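Local coordinates for uncharacterized protein (Aeromonas hydrophila J-1, PDB 6R1J) that is the AhlC component, here in soluble form, of AHL, the tripartite alpha-pore-forming toxin of Aeromonas hydrophila, at residues Leu26-Asn29 with Ala30-Gln34; Leu62-Gln65 with Leu66-Gln69; Ala170-Leu173 with Thr174-Asn178; Val180-Leu183 with Glu184-Asn188. The protein carries 3 engineered substitutions. All coordinates share one frame; numbering follows the deposited sequence.

Contact 1 (Leu26-Asn29 with Ala30-Gln34); sequences LPQN and AVNIQ
Gln-28 reaches over to Asn-32 across the first turn of helix 28-70, whose N-cap position is held by Pro-27. The bond between their amides is almost perfectly straight: Gln-28 NE2 donates to Asn-32 OD1 at 2.9 Å with an N-H...O angle of 178°. Asn-32 OD1 lies in the amide plane of Gln-28, yet the two amide planes are turned 44° apart and the side chains meet at roughly a right angle. Two torsions bring the donor there: CG of Gln-28 stands opposite the backbone N, and the chain then bends at chi2 (68°) to fold along the helix. At its other end the Asn-32 amide is fixed by ND2, bonded to Asp-116 of helix 78-157, consistent with OD1 being the atom turned to Gln-28. Pro-27 O takes the first i to i-4 bond of the helix, from Val-31 N at 3.2 Å, and a weak one from Ala-30 N. The apolar side is tight. Leu-26 folds back from the loop before the helix, toward Phe-200 of helix 163-236, which Ala-30 also touches. Leu-26 CB sits 3.4 Å from Ala-30 CB, closer than usual for two carbons.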
ATOM      1  N   LEU A  26     -20.729  -1.991   5.124  1.00 42.04           N
ATOM      2  CA  LEU A  26     -19.951  -0.767   4.833  1.00 39.62           C
ATOM      3  C   LEU A  26     -20.891   0.435   4.823  1.00 38.74           C
ATOM      4  O   LEU A  26     -22.109   0.301   4.731  1.00 37.18           O
ATOM      5  CB  LEU A  26     -19.178  -0.951   3.515  1.00 42.01           C
ATOM      6  CG  LEU A  26     -18.042  -1.976   3.571  1.00 45.44           C
ATOM      7  CD1 LEU A  26     -17.416  -2.170   2.191  1.00 53.01           C
ATOM      8  CD2 LEU A  26     -16.966  -1.569   4.589  1.00 52.15           C
ATOM      9  N   PRO A  27     -20.345   1.647   4.949  1.00 35.41           N
ATOM     10  CA  PRO A  27     -21.170   2.847   4.951  1.00 41.66           C
ATOM     11  C   PRO A  27     -21.760   3.231   3.599  1.00 39.68           C
ATOM     12  O   PRO A  27     -21.405   2.650   2.557  1.00 32.95           O
ATOM     13  CB  PRO A  27     -20.220   3.955   5.420  1.00 44.37           C
ATOM     14  CG  PRO A  27     -18.832   3.428   5.109  1.00 42.24           C
ATOM     15  CD  PRO A  27     -18.929   1.929   5.258  1.00 41.38           C
ATOM     16  N   GLN A  28     -22.615   4.254   3.653  1.00 34.59           N
ATOM     17  CA  GLN A  28     -23.425   4.716   2.509  1.00 36.95           C
ATOM     18  C   GLN A  28     -22.527   4.928   1.272  1.00 36.51           C
ATOM     19  O   GLN A  28     -22.942   4.496   0.193  1.00 33.56           O
ATOM     20  CB  GLN A  28     -24.175   6.011   2.826  1.00 35.60           C
ATOM     21  CG  GLN A  28     -25.039   6.467   1.662  1.00 36.21           C
ATOM     22  CD  GLN A  28     -26.198   5.529   1.429  1.00 40.90           C
ATOM     23  OE1 GLN A  28     -26.907   5.171   2.377  1.00 41.31           O
ATOM     24  NE2 GLN A  28     -26.419   5.129   0.179  1.00 35.13           N
ATOM     25  N   ASN A  29     -21.365   5.577   1.397  1.00 34.19           N
ATOM     26  CA  ASN A  29     -20.514   5.839   0.200  1.00 32.12           C
ATOM     27  C   ASN A  29     -20.099   4.523  -0.482  1.00 28.57           C
ATOM     28  O   ASN A  29     -19.945   4.583  -1.722  1.00 34.36           O
ATOM     29  CB  ASN A  29     -19.309   6.730   0.490  1.00 31.31           C
ATOM     30  CG  ASN A  29     -19.711   8.129   0.912  1.00 30.95           C
ATOM     31  OD1 ASN A  29     -20.142   8.936   0.099  1.00 35.32           O
ATOM     32  ND2 ASN A  29     -19.549   8.411   2.177  1.00 32.36           N
ATOM     33  N   ALA A  30     -19.898   3.427   0.261  1.00 33.12           N
ATOM     34  CA  ALA A  30     -19.552   2.088  -0.275  1.00 33.56           C
ATOM     35  C   ALA A  30     -20.768   1.531  -1.019  1.00 38.28           C
ATOM     36  O   ALA A  30     -20.642   1.022  -2.142  1.00 31.99           O
ATOM     37  CB  ALA A  30     -19.124   1.179   0.829  1.00 35.19           C
ATOM     38  N   VAL A  31     -21.951   1.674  -0.429  1.00 34.25           N
ATOM     39  CA  VAL A  31     -23.208   1.258  -1.097  1.00 33.78           C
ATOM     40  C   VAL A  31     -23.416   2.098  -2.363  1.00 26.13           C
ATOM     41  O   VAL A  31     -23.886   1.535  -3.358  1.00 32.91           O
ATOM     42  CB  VAL A  31     -24.410   1.323  -0.137  1.00 34.91           C
ATOM     43  CG1 VAL A  31     -25.683   0.935  -0.859  1.00 34.44           C
ATOM     44  CG2 VAL A  31     -24.198   0.407   1.042  1.00 35.19           C
ATOM     45  N   ASN A  32     -23.087   3.390  -2.361  1.00 28.95           N
ATOM     46  CA  ASN A  32     -23.157   4.244  -3.563  1.00 30.69           C
ATOM     47  C   ASN A  32     -22.341   3.621  -4.710  1.00 35.85           C
ATOM     48  O   ASN A  32     -22.856   3.511  -5.815  1.00 32.96           O
ATOM     49  CB  ASN A  32     -22.645   5.646  -3.297  1.00 31.27           C
ATOM     50  CG  ASN A  32     -23.543   6.465  -2.382  1.00 38.67           C
ATOM     51  OD1 ASN A  32     -24.621   6.013  -1.986  1.00 32.87           O
ATOM     52  ND2 ASN A  32     -23.057   7.633  -2.000  1.00 29.58           N
ATOM     53  N   ILE A  33     -21.122   3.175  -4.428  1.00 35.28           N
ATOM     54  CA  ILE A  33     -20.209   2.596  -5.468  1.00 33.00           C
ATOM     55  C   ILE A  33     -20.769   1.246  -5.908  1.00 31.80           C
ATOM     56  O   ILE A  33     -20.711   0.947  -7.119  1.00 31.26           O
ATOM     57  CB  ILE A  33     -18.780   2.454  -4.895  1.00 31.26           C
ATOM     58  CG1 ILE A  33     -18.213   3.817  -4.556  1.00 33.60           C
ATOM     59  CG2 ILE A  33     -17.881   1.694  -5.855  1.00 37.17           C
ATOM     60  CD1 ILE A  33     -16.925   3.792  -3.758  1.00 34.50           C
ATOM     61  N   GLN A  34     -21.206   0.420  -4.956  1.00 33.02           N
ATOM     62  CA  GLN A  34     -21.765  -0.934  -5.249  1.00 32.72           C
ATOM     63  C   GLN A  34     -22.913  -0.777  -6.248  1.00 34.47           C
ATOM     64  O   GLN A  34     -22.997  -1.568  -7.236  1.00 36.46           O
ATOM     65  CB  GLN A  34     -22.260  -1.645  -3.984  1.00 32.72           C
ATOM     66  CG  GLN A  34     -21.135  -2.160  -3.079  1.00 37.86           C
ATOM     67  CD  GLN A  34     -21.627  -2.950  -1.889  1.00 38.46           C
ATOM     68  OE1 GLN A  34     -22.628  -2.582  -1.291  1.00 40.63           O
ATOM     69  NE2 GLN A  34     -20.952  -4.042  -1.533  1.00 35.71           N
TER

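Contact 2 (Leu62-Gln65 with Leu66-Gln69); sequences LELQ and LTQQ
The carbonyl oxygen Leu-64 O is gripped by two donors, the backbone of Gln-68 and the hydroxyl of Thr-67. Gln-68 N lies 2.9 Å from Leu-64 O and supplies the ordinary i to i-4 helix bond. Thr-67 OG1 also donates to Leu-64 O, at 2.9 Å, but arrives well to the side, with a C=O...O angle of only 109°. The hydroxyl gets there because chi1 of Thr-67 (58°) sets OG1 between its own backbone N and carbonyl carbon, turning it back to the preceding turn; Thr-67 CG2 then rests 3.3 Å from Glu-63 O. The same carbonyl has an aliphatic cover: Gln-68 CG passes 3.3 Å from Leu-64 O, and Gln-68 NE2 ends beside Leu-64 CD1. At the next carbonyl a water donates a hydrogen bond to Gln-65 O at 2.9 Å and accepts one from Gln-69 NE2. On the buried face a methyl, Leu-62 CD1, lies against the branching carbon Leu-66 CG at 3.9 Å, the two chains crossing at a slant. This face lies between two other helices. Leu-62 reaches Val-258 of helix 244-264 and Val-88 of helix 78-157, and Leu-66 packs on Phe-251. Glu-63 is tied to helix 244-264 by a salt bridge from OE1 to Arg-259 and a hydrogen bond from Gln-262 NE2 to OE2, while Gln-65 and Gln-69 touch Phe-84 of helix 78-157.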
ATOM      1  N   LEU A  62     -16.155   2.197 -44.628  1.00 35.34           N
ATOM      2  CA  LEU A  62     -15.460   3.400 -45.131  1.00 33.64           C
ATOM      3  C   LEU A  62     -14.076   3.033 -45.697  1.00 32.09           C
ATOM      4  O   LEU A  62     -13.657   3.686 -46.656  1.00 29.79           O
ATOM      5  CB  LEU A  62     -15.368   4.474 -44.043  1.00 35.05           C
ATOM      6  CG  LEU A  62     -14.713   5.778 -44.489  1.00 34.95           C
ATOM      7  CD1 LEU A  62     -15.412   6.386 -45.687  1.00 37.29           C
ATOM      8  CD2 LEU A  62     -14.672   6.770 -43.344  1.00 37.21           C
ATOM      9  N   GLU A  63     -13.366   2.067 -45.106  1.00 33.97           N
ATOM     10  CA  GLU A  63     -12.050   1.622 -45.633  1.00 33.24           C
ATOM     11  C   GLU A  63     -12.192   1.224 -47.117  1.00 35.32           C
ATOM     12  O   GLU A  63     -11.382   1.727 -47.953  1.00 37.24           O
ATOM     13  CB  GLU A  63     -11.497   0.440 -44.848  1.00 35.37           C
ATOM     14  CG  GLU A  63     -10.186  -0.061 -45.414  1.00 38.40           C
ATOM     15  CD  GLU A  63      -9.606  -1.294 -44.723  1.00 37.72           C
ATOM     16  OE1 GLU A  63      -8.400  -1.419 -44.734  1.00 41.86           O
ATOM     17  OE2 GLU A  63     -10.364  -2.046 -44.110  1.00 46.45           O
ATOM     18  N   LEU A  64     -13.202   0.429 -47.449  1.00 37.97           N
ATOM     19  CA  LEU A  64     -13.408  -0.020 -48.863  1.00 43.50           C
ATOM     20  C   LEU A  64     -13.850   1.174 -49.746  1.00 43.06           C
ATOM     21  O   LEU A  64     -13.321   1.367 -50.850  1.00 37.75           O
ATOM     22  CB  LEU A  64     -14.415  -1.168 -48.831  1.00 44.34           C
ATOM     23  CG  LEU A  64     -14.759  -1.815 -50.172  1.00 45.63           C
ATOM     24  CD1 LEU A  64     -13.500  -2.234 -50.915  1.00 55.43           C
ATOM     25  CD2 LEU A  64     -15.678  -3.007 -49.941  1.00 52.14           C
ATOM     26  N   GLN A  65     -14.715   2.047 -49.238  1.00 39.46           N
ATOM     27  CA  GLN A  65     -15.146   3.257 -49.974  1.00 38.49           C
ATOM     28  C   GLN A  65     -13.924   4.101 -50.313  1.00 34.52           C
ATOM     29  O   GLN A  65     -13.822   4.541 -51.465  1.00 35.40           O
ATOM     30  CB  GLN A  65     -16.168   4.056 -49.180  1.00 39.90           C
ATOM     31  CG  GLN A  65     -17.541   3.418 -49.069  1.00 46.05           C
ATOM     32  CD  GLN A  65     -18.417   4.179 -48.095  1.00 50.69           C
ATOM     33  OE1 GLN A  65     -17.932   4.801 -47.143  1.00 43.64           O
ATOM     34  NE2 GLN A  65     -19.725   4.093 -48.290  1.00 52.86           N
ATOM     35  N   LEU A  66     -13.001   4.292 -49.365  1.00 30.50           N
ATOM     36  CA  LEU A  66     -11.806   5.110 -49.622  1.00 31.96           C
ATOM     37  C   LEU A  66     -10.879   4.398 -50.619  1.00 33.07           C
ATOM     38  O   LEU A  66     -10.341   5.097 -51.468  1.00 33.63           O
ATOM     39  CB  LEU A  66     -11.091   5.465 -48.315  1.00 34.32           C
ATOM     40  CG  LEU A  66     -11.909   6.385 -47.377  1.00 35.06           C
ATOM     41  CD1 LEU A  66     -11.188   6.564 -46.035  1.00 32.55           C
ATOM     42  CD2 LEU A  66     -12.132   7.726 -48.020  1.00 35.37           C
ATOM     43  N   THR A  67     -10.647   3.095 -50.501  1.00 33.47           N
ATOM     44  CA  THR A  67      -9.729   2.417 -51.466  1.00 31.81           C
ATOM     45  C   THR A  67     -10.338   2.522 -52.895  1.00 31.12           C
ATOM     46  O   THR A  67      -9.581   2.775 -53.832  1.00 35.74           O
ATOM     47  CB  THR A  67      -9.405   1.001 -50.981  1.00 31.89           C
ATOM     48  OG1 THR A  67     -10.629   0.283 -50.831  1.00 34.02           O
ATOM     49  CG2 THR A  67      -8.645   0.969 -49.675  1.00 34.23           C
ATOM     50  N   GLN A  68     -11.655   2.387 -53.021  1.00 35.40           N
ATOM     51  CA  GLN A  68     -12.398   2.509 -54.305  1.00 38.98           C
ATOM     52  C   GLN A  68     -12.220   3.923 -54.841  1.00 40.23           C
ATOM     53  O   GLN A  68     -11.821   4.031 -55.993  1.00 37.49           O
ATOM     54  CB  GLN A  68     -13.851   2.055 -54.165  1.00 40.43           C
ATOM     55  CG  GLN A  68     -13.985   0.559 -53.993  1.00 43.96           C
ATOM     56  CD  GLN A  68     -15.353   0.073 -53.579  1.00 45.10           C
ATOM     57  OE1 GLN A  68     -16.165   0.786 -53.003  1.00 53.15           O
ATOM     58  NE2 GLN A  68     -15.601  -1.193 -53.822  1.00 53.64           N
ATOM     59  N   GLN A  69     -12.317   4.972 -54.010  1.00 37.96           N
ATOM     60  CA  GLN A  69     -12.011   6.332 -54.488  1.00 32.46           C
ATOM     61  C   GLN A  69     -10.564   6.427 -54.938  1.00 32.72           C
ATOM     62  O   GLN A  69     -10.294   7.089 -55.951  1.00 33.64           O
ATOM     63  CB  GLN A  69     -12.222   7.448 -53.454  1.00 36.74           C
ATOM     64  CG  GLN A  69     -13.672   7.688 -53.101  1.00 35.38           C
ATOM     65  CD  GLN A  69     -14.437   8.252 -54.271  1.00 36.69           C
ATOM     66  OE1 GLN A  69     -13.928   9.095 -54.999  1.00 43.50           O
ATOM     67  NE2 GLN A  69     -15.656   7.771 -54.441  1.00 39.46           N
TER
HETATM   68  O   HOH W   1     -16.253   4.982 -53.048  1.00 43.44           O

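Contact 3 (Ala170-Leu173 with Thr174-Asn178); sequences AVTL and TQTQN
The flat groups that Thr-174 and Thr-176 address are peptide carbonyls of the preceding turn, and the two hydroxyls use them differently. Thr-174 OG1 donates to Ala-170 O from within the carbonyl plane, at 3.2 Å. Thr-176 OG1 donates to Thr-172 O at 2.9 Å from above the plane, 37° out of it, while Thr-176 N reaches the same oxygen at 3.0 Å. Both threonines thus show the helical hydroxyl-to-carbonyl bond from residue i to i-4, within helix 163-236, which forms a long hairpin with helix 78-157. Both have OG1 placed opposite the carbonyl carbon and beside the backbone N (chi1 -62° for Thr-174, -53° for Thr-176), which aims the hydroxyl back along the helix. Their carbonyls differ in load: Thr-172 O serves two sound donors, whereas at Ala-170 O the backbone bond from Thr-174 N is weak and the hydroxyl is the second donor. Most of this contact is on the surface; buried Thr-176 touches Leu-148 of helix 78-157, as do Thr-172 and Leu-173, and Gln-177 packs on Val-263 of the second subunit. On the exposed side the Gln-175 chain folds back at chi2 toward the preceding turn. Gln-175 NE2 stays 4.1 Å from Val-171 O, while an aliphatic carbon, Gln-175 CG, comes to 3.1 Å from the same oxygen.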
ATOM      1  N   ALA A 170     -12.877  -5.517  45.425  1.00 58.45           N
ATOM      2  CA  ALA A 170     -13.363  -6.648  44.588  1.00 63.89           C
ATOM      3  C   ALA A 170     -14.372  -6.170  43.527  1.00 70.88           C
ATOM      4  O   ALA A 170     -14.363  -6.740  42.400  1.00 60.82           O
ATOM      5  CB  ALA A 170     -14.007  -7.702  45.460  1.00 60.00           C
ATOM      6  N   VAL A 171     -15.251  -5.226  43.905  1.00 68.12           N
ATOM      7  CA  VAL A 171     -16.319  -4.641  43.038  1.00 61.30           C
ATOM      8  C   VAL A 171     -15.665  -3.663  42.058  1.00 61.35           C
ATOM      9  O   VAL A 171     -16.074  -3.659  40.886  1.00 50.96           O
ATOM     10  CB  VAL A 171     -17.419  -3.926  43.846  1.00 60.88           C
ATOM     11  CG1 VAL A 171     -18.367  -3.137  42.948  1.00 54.52           C
ATOM     12  CG2 VAL A 171     -18.192  -4.890  44.735  1.00 61.11           C
ATOM     13  N   THR A 172     -14.734  -2.826  42.522  1.00 52.74           N
ATOM     14  CA  THR A 172     -14.002  -1.872  41.643  1.00 53.81           C
ATOM     15  C   THR A 172     -13.199  -2.651  40.582  1.00 50.76           C
ATOM     16  O   THR A 172     -13.154  -2.201  39.432  1.00 58.42           O
ATOM     17  CB  THR A 172     -13.049  -0.972  42.443  1.00 57.62           C
ATOM     18  OG1 THR A 172     -13.707  -0.496  43.625  1.00 63.04           O
ATOM     19  CG2 THR A 172     -12.549   0.202  41.630  1.00 61.64           C
ATOM     20  N   LEU A 173     -12.569  -3.754  40.981  1.00 45.93           N
ATOM     21  CA  LEU A 173     -11.678  -4.583  40.134  1.00 61.43           C
ATOM     22  C   LEU A 173     -12.519  -5.159  38.982  1.00 55.35           C
ATOM     23  O   LEU A 173     -12.124  -4.979  37.835  1.00 49.18           O
ATOM     24  CB  LEU A 173     -11.029  -5.664  41.010  1.00 63.12           C
ATOM     25  CG  LEU A 173      -9.816  -6.380  40.419  1.00 75.77           C
ATOM     26  CD1 LEU A 173      -8.627  -5.435  40.330  1.00 74.92           C
ATOM     27  CD2 LEU A 173      -9.448  -7.606  41.248  1.00 76.45           C
ATOM     28  N   THR A 174     -13.674  -5.772  39.275  1.00 58.46           N
ATOM     29  CA  THR A 174     -14.622  -6.297  38.251  1.00 58.02           C
ATOM     30  C   THR A 174     -14.970  -5.183  37.256  1.00 61.31           C
ATOM     31  O   THR A 174     -14.825  -5.425  36.047  1.00 67.58           O
ATOM     32  CB  THR A 174     -15.903  -6.862  38.880  1.00 61.39           C
ATOM     33  OG1 THR A 174     -15.473  -7.943  39.701  1.00 57.96           O
ATOM     34  CG2 THR A 174     -16.926  -7.348  37.869  1.00 59.45           C
ATOM     35  N   GLN A 175     -15.384  -4.007  37.738  1.00 55.63           N
ATOM     36  CA  GLN A 175     -15.794  -2.854  36.879  1.00 58.26           C
ATOM     37  C   GLN A 175     -14.634  -2.449  35.951  1.00 59.62           C
ATOM     38  O   GLN A 175     -14.871  -2.250  34.744  1.00 46.20           O
ATOM     39  CB  GLN A 175     -16.246  -1.657  37.728  1.00 66.62           C
ATOM     40  CG  GLN A 175     -17.424  -1.953  38.662  1.00 74.19           C
ATOM     41  CD  GLN A 175     -18.688  -2.328  37.921  1.00 80.93           C
ATOM     42  OE1 GLN A 175     -19.044  -1.720  36.905  1.00 65.47           O
ATOM     43  NE2 GLN A 175     -19.390  -3.327  38.438  1.00 82.45           N
ATOM     44  N   THR A 176     -13.423  -2.307  36.490  1.00 58.29           N
ATOM     45  CA  THR A 176     -12.215  -1.859  35.733  1.00 57.49           C
ATOM     46  C   THR A 176     -11.820  -2.942  34.718  1.00 50.53           C
ATOM     47  O   THR A 176     -11.414  -2.584  33.610  1.00 49.36           O
ATOM     48  CB  THR A 176     -11.063  -1.510  36.687  1.00 58.41           C
ATOM     49  OG1 THR A 176     -11.569  -0.568  37.635  1.00 48.54           O
ATOM     50  CG2 THR A 176      -9.848  -0.931  35.988  1.00 53.74           C
ATOM     51  N   GLN A 177     -11.953  -4.213  35.089  1.00 52.22           N
ATOM     52  CA  GLN A 177     -11.657  -5.369  34.210  1.00 61.06           C
ATOM     53  C   GLN A 177     -12.614  -5.295  33.001  1.00 68.62           C
ATOM     54  O   GLN A 177     -12.105  -5.313  31.861  1.00 59.59           O
ATOM     55  CB  GLN A 177     -11.720  -6.667  35.025  1.00 68.40           C
ATOM     56  CG  GLN A 177     -11.667  -7.942  34.185  1.00 86.61           C
ATOM     57  CD  GLN A 177     -10.396  -8.144  33.383  1.00 99.02           C
ATOM     58  OE1 GLN A 177      -9.530  -7.270  33.289  1.00105.93           O
ATOM     59  NE2 GLN A 177     -10.276  -9.322  32.785  1.00 99.72           N
ATOM     60  N   ASN A 178     -13.933  -5.151  33.236  1.00 63.12           N
ATOM     61  CA  ASN A 178     -14.984  -5.042  32.184  1.00 64.38           C
ATOM     62  C   ASN A 178     -14.738  -3.800  31.319  1.00 60.76           C
ATOM     63  O   ASN A 178     -15.121  -3.842  30.131  1.00 59.67           O
ATOM     64  CB  ASN A 178     -16.401  -4.954  32.752  1.00 62.50           C
ATOM     65  CG  ASN A 178     -16.773  -6.160  33.586  1.00 64.99           C
ATOM     66  OD1 ASN A 178     -16.064  -7.169  33.599  1.00 70.93           O
ATOM     67  ND2 ASN A 178     -17.878  -6.046  34.300  1.00 59.88           N
TER

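Contact 4 (Val180-Leu183 with Glu184-Asn188); sequences VSSL and EGQVN
Val-187 packs back on Leu-183 in the tight, buried side of this part of helix 163-236, which Val-180 completes; Ser-181, Ser-182, Glu-184 and Gln-186 form the partly exposed side. In the tight part CG1 of Val-187 is anti to the backbone N (chi1 168°), which leaves CG2 beside that N, 3.3 Å from Leu-183 O. Where the two sides meet, the Glu-184 side chain runs extended beyond CG, back over the preceding turn, with CG 3.4 Å from Val-180 O and OE2 3.7 Å from the methyl Val-180 CG1. The carboxylate is not left to that methyl: OE2 makes a salt bridge to Arg-142 of helix 78-157. The looser side has a side-chain hydrogen bond, Gln-186 NE2 to Ser-182 OG at 3.0 Å, with a bent N-H...O angle of 140°. The hydroxyl oxygen lies in the amide plane of Gln-186, 1° out of it. The backbone of the same pair adds a bond from Gln-186 N to Ser-182 O at 2.9 Å. Val-180, Leu-183 and Val-187 face helix 78-157, touching Ala-141, Asn-137 and Leu-134 respectively. The second subunit comes in where Gly-185 O and Asn-188 ND2 bond to Gln-8 of that chain, and His-268 of its C-terminal histidine tag packs on Ser-182.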
ATOM      1  N   VAL A 180     -11.654  -2.669  30.632  1.00 52.12           N
ATOM      2  CA  VAL A 180     -10.479  -3.091  29.804  1.00 55.16           C
ATOM      3  C   VAL A 180     -10.926  -4.053  28.700  1.00 56.56           C
ATOM      4  O   VAL A 180     -10.571  -3.801  27.530  1.00 53.71           O
ATOM      5  CB  VAL A 180      -9.363  -3.696  30.667  1.00 51.56           C
ATOM      6  CG1 VAL A 180      -8.339  -4.481  29.851  1.00 52.99           C
ATOM      7  CG2 VAL A 180      -8.678  -2.607  31.480  1.00 54.22           C
ATOM      8  N   SER A 181     -11.653  -5.116  29.047  1.00 56.34           N
ATOM      9  CA  SER A 181     -12.171  -6.134  28.087  1.00 60.05           C
ATOM     10  C   SER A 181     -13.039  -5.453  27.022  1.00 59.23           C
ATOM     11  O   SER A 181     -12.980  -5.866  25.854  1.00 55.14           O
ATOM     12  CB  SER A 181     -12.939  -7.233  28.769  1.00 61.35           C
ATOM     13  OG  SER A 181     -12.077  -7.995  29.599  1.00 67.07           O
ATOM     14  N   SER A 182     -13.798  -4.428  27.395  1.00 54.32           N
ATOM     15  CA  SER A 182     -14.693  -3.703  26.463  1.00 58.28           C
ATOM     16  C   SER A 182     -13.825  -2.914  25.465  1.00 60.77           C
ATOM     17  O   SER A 182     -14.056  -3.022  24.259  1.00 49.04           O
ATOM     18  CB  SER A 182     -15.681  -2.840  27.201  1.00 51.34           C
ATOM     19  OG  SER A 182     -16.538  -2.157  26.297  1.00 60.44           O
ATOM     20  N   LEU A 183     -12.838  -2.166  25.956  1.00 50.28           N
ATOM     21  CA  LEU A 183     -11.948  -1.347  25.106  1.00 50.61           C
ATOM     22  C   LEU A 183     -11.109  -2.259  24.198  1.00 52.60           C
ATOM     23  O   LEU A 183     -10.829  -1.834  23.083  1.00 51.57           O
ATOM     24  CB  LEU A 183     -11.089  -0.446  26.004  1.00 54.66           C
ATOM     25  CG  LEU A 183     -11.832   0.743  26.615  1.00 48.89           C
ATOM     26  CD1 LEU A 183     -11.043   1.355  27.773  1.00 50.86           C
ATOM     27  CD2 LEU A 183     -12.125   1.795  25.558  1.00 55.23           C
ATOM     28  N   GLU A 184     -10.713  -3.451  24.639  1.00 48.26           N
ATOM     29  CA  GLU A 184      -9.947  -4.369  23.763  1.00 56.87           C
ATOM     30  C   GLU A 184     -10.866  -4.779  22.606  1.00 59.42           C
ATOM     31  O   GLU A 184     -10.403  -4.806  21.452  1.00 53.65           O
ATOM     32  CB  GLU A 184      -9.463  -5.611  24.513  1.00 57.52           C
ATOM     33  CG  GLU A 184      -8.316  -5.342  25.457  1.00 58.90           C
ATOM     34  CD  GLU A 184      -8.003  -6.463  26.445  1.00 57.13           C
ATOM     35  OE1 GLU A 184      -8.837  -7.380  26.637  1.00 58.10           O
ATOM     36  OE2 GLU A 184      -6.914  -6.416  27.014  1.00 59.28           O
ATOM     37  N   GLY A 185     -12.131  -5.062  22.918  1.00 56.85           N
ATOM     38  CA  GLY A 185     -13.141  -5.480  21.927  1.00 56.78           C
ATOM     39  C   GLY A 185     -13.416  -4.353  20.954  1.00 53.56           C
ATOM     40  O   GLY A 185     -13.534  -4.642  19.745  1.00 50.18           O
ATOM     41  N   GLN A 186     -13.512  -3.119  21.458  1.00 43.92           N
ATOM     42  CA  GLN A 186     -13.749  -1.913  20.628  1.00 49.67           C
ATOM     43  C   GLN A 186     -12.547  -1.665  19.705  1.00 48.79           C
ATOM     44  O   GLN A 186     -12.772  -1.326  18.530  1.00 45.60           O
ATOM     45  CB  GLN A 186     -14.020  -0.693  21.498  1.00 51.72           C
ATOM     46  CG  GLN A 186     -15.359  -0.777  22.199  1.00 56.75           C
ATOM     47  CD  GLN A 186     -15.533   0.361  23.172  1.00 61.83           C
ATOM     48  OE1 GLN A 186     -15.346   1.523  22.822  1.00 60.86           O
ATOM     49  NE2 GLN A 186     -15.900   0.021  24.401  1.00 62.59           N
ATOM     50  N   VAL A 187     -11.324  -1.797  20.216  1.00 45.38           N
ATOM     51  CA  VAL A 187     -10.114  -1.596  19.378  1.00 48.89           C
ATOM     52  C   VAL A 187     -10.101  -2.692  18.305  1.00 49.75           C
ATOM     53  O   VAL A 187      -9.916  -2.338  17.133  1.00 43.66           O
ATOM     54  CB  VAL A 187      -8.824  -1.552  20.207  1.00 50.13           C
ATOM     55  CG1 VAL A 187      -7.574  -1.635  19.332  1.00 51.80           C
ATOM     56  CG2 VAL A 187      -8.795  -0.296  21.059  1.00 47.87           C
ATOM     57  N   ASN A 188     -10.361  -3.945  18.673  1.00 47.24           N
ATOM     58  CA  ASN A 188     -10.373  -5.070  17.702  1.00 53.11           C
ATOM     59  C   ASN A 188     -11.412  -4.766  16.614  1.00 50.76           C
ATOM     60  O   ASN A 188     -11.121  -4.962  15.413  1.00 41.03           O
ATOM     61  CB  ASN A 188     -10.653  -6.419  18.371  1.00 53.60           C
ATOM     62  CG  ASN A 188     -10.226  -7.588  17.496  1.00 50.67           C
ATOM     63  OD1 ASN A 188      -9.037  -7.781  17.294  1.00 49.94           O
ATOM     64  ND2 ASN A 188     -11.157  -8.417  17.052  1.00 41.84           N
TER

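The four contacts are spread along an elongated, almost wholly helical chain. Contacts 1 and 2 belong to helix 28-70, its start and its far end, with centres 50 Å apart. Contacts 3 and 4 adjoin on helix 163-236, centres 15 Å apart, on the opposite side of the chain's centre from contact 2; contacts 2 and 3 are farthest apart, at 89 Å between centres. Contact 1 lies between, 27 Å from contact 4 centre to centre, though nearest atoms remain about 13 Å apart. Thr-224 and Asp-264 bind sodium outside all four; the side chain of Ile-33 is about 11 Å, and that of Leu-62 about 12 Å, from a sodium ion, not necessarily the same one.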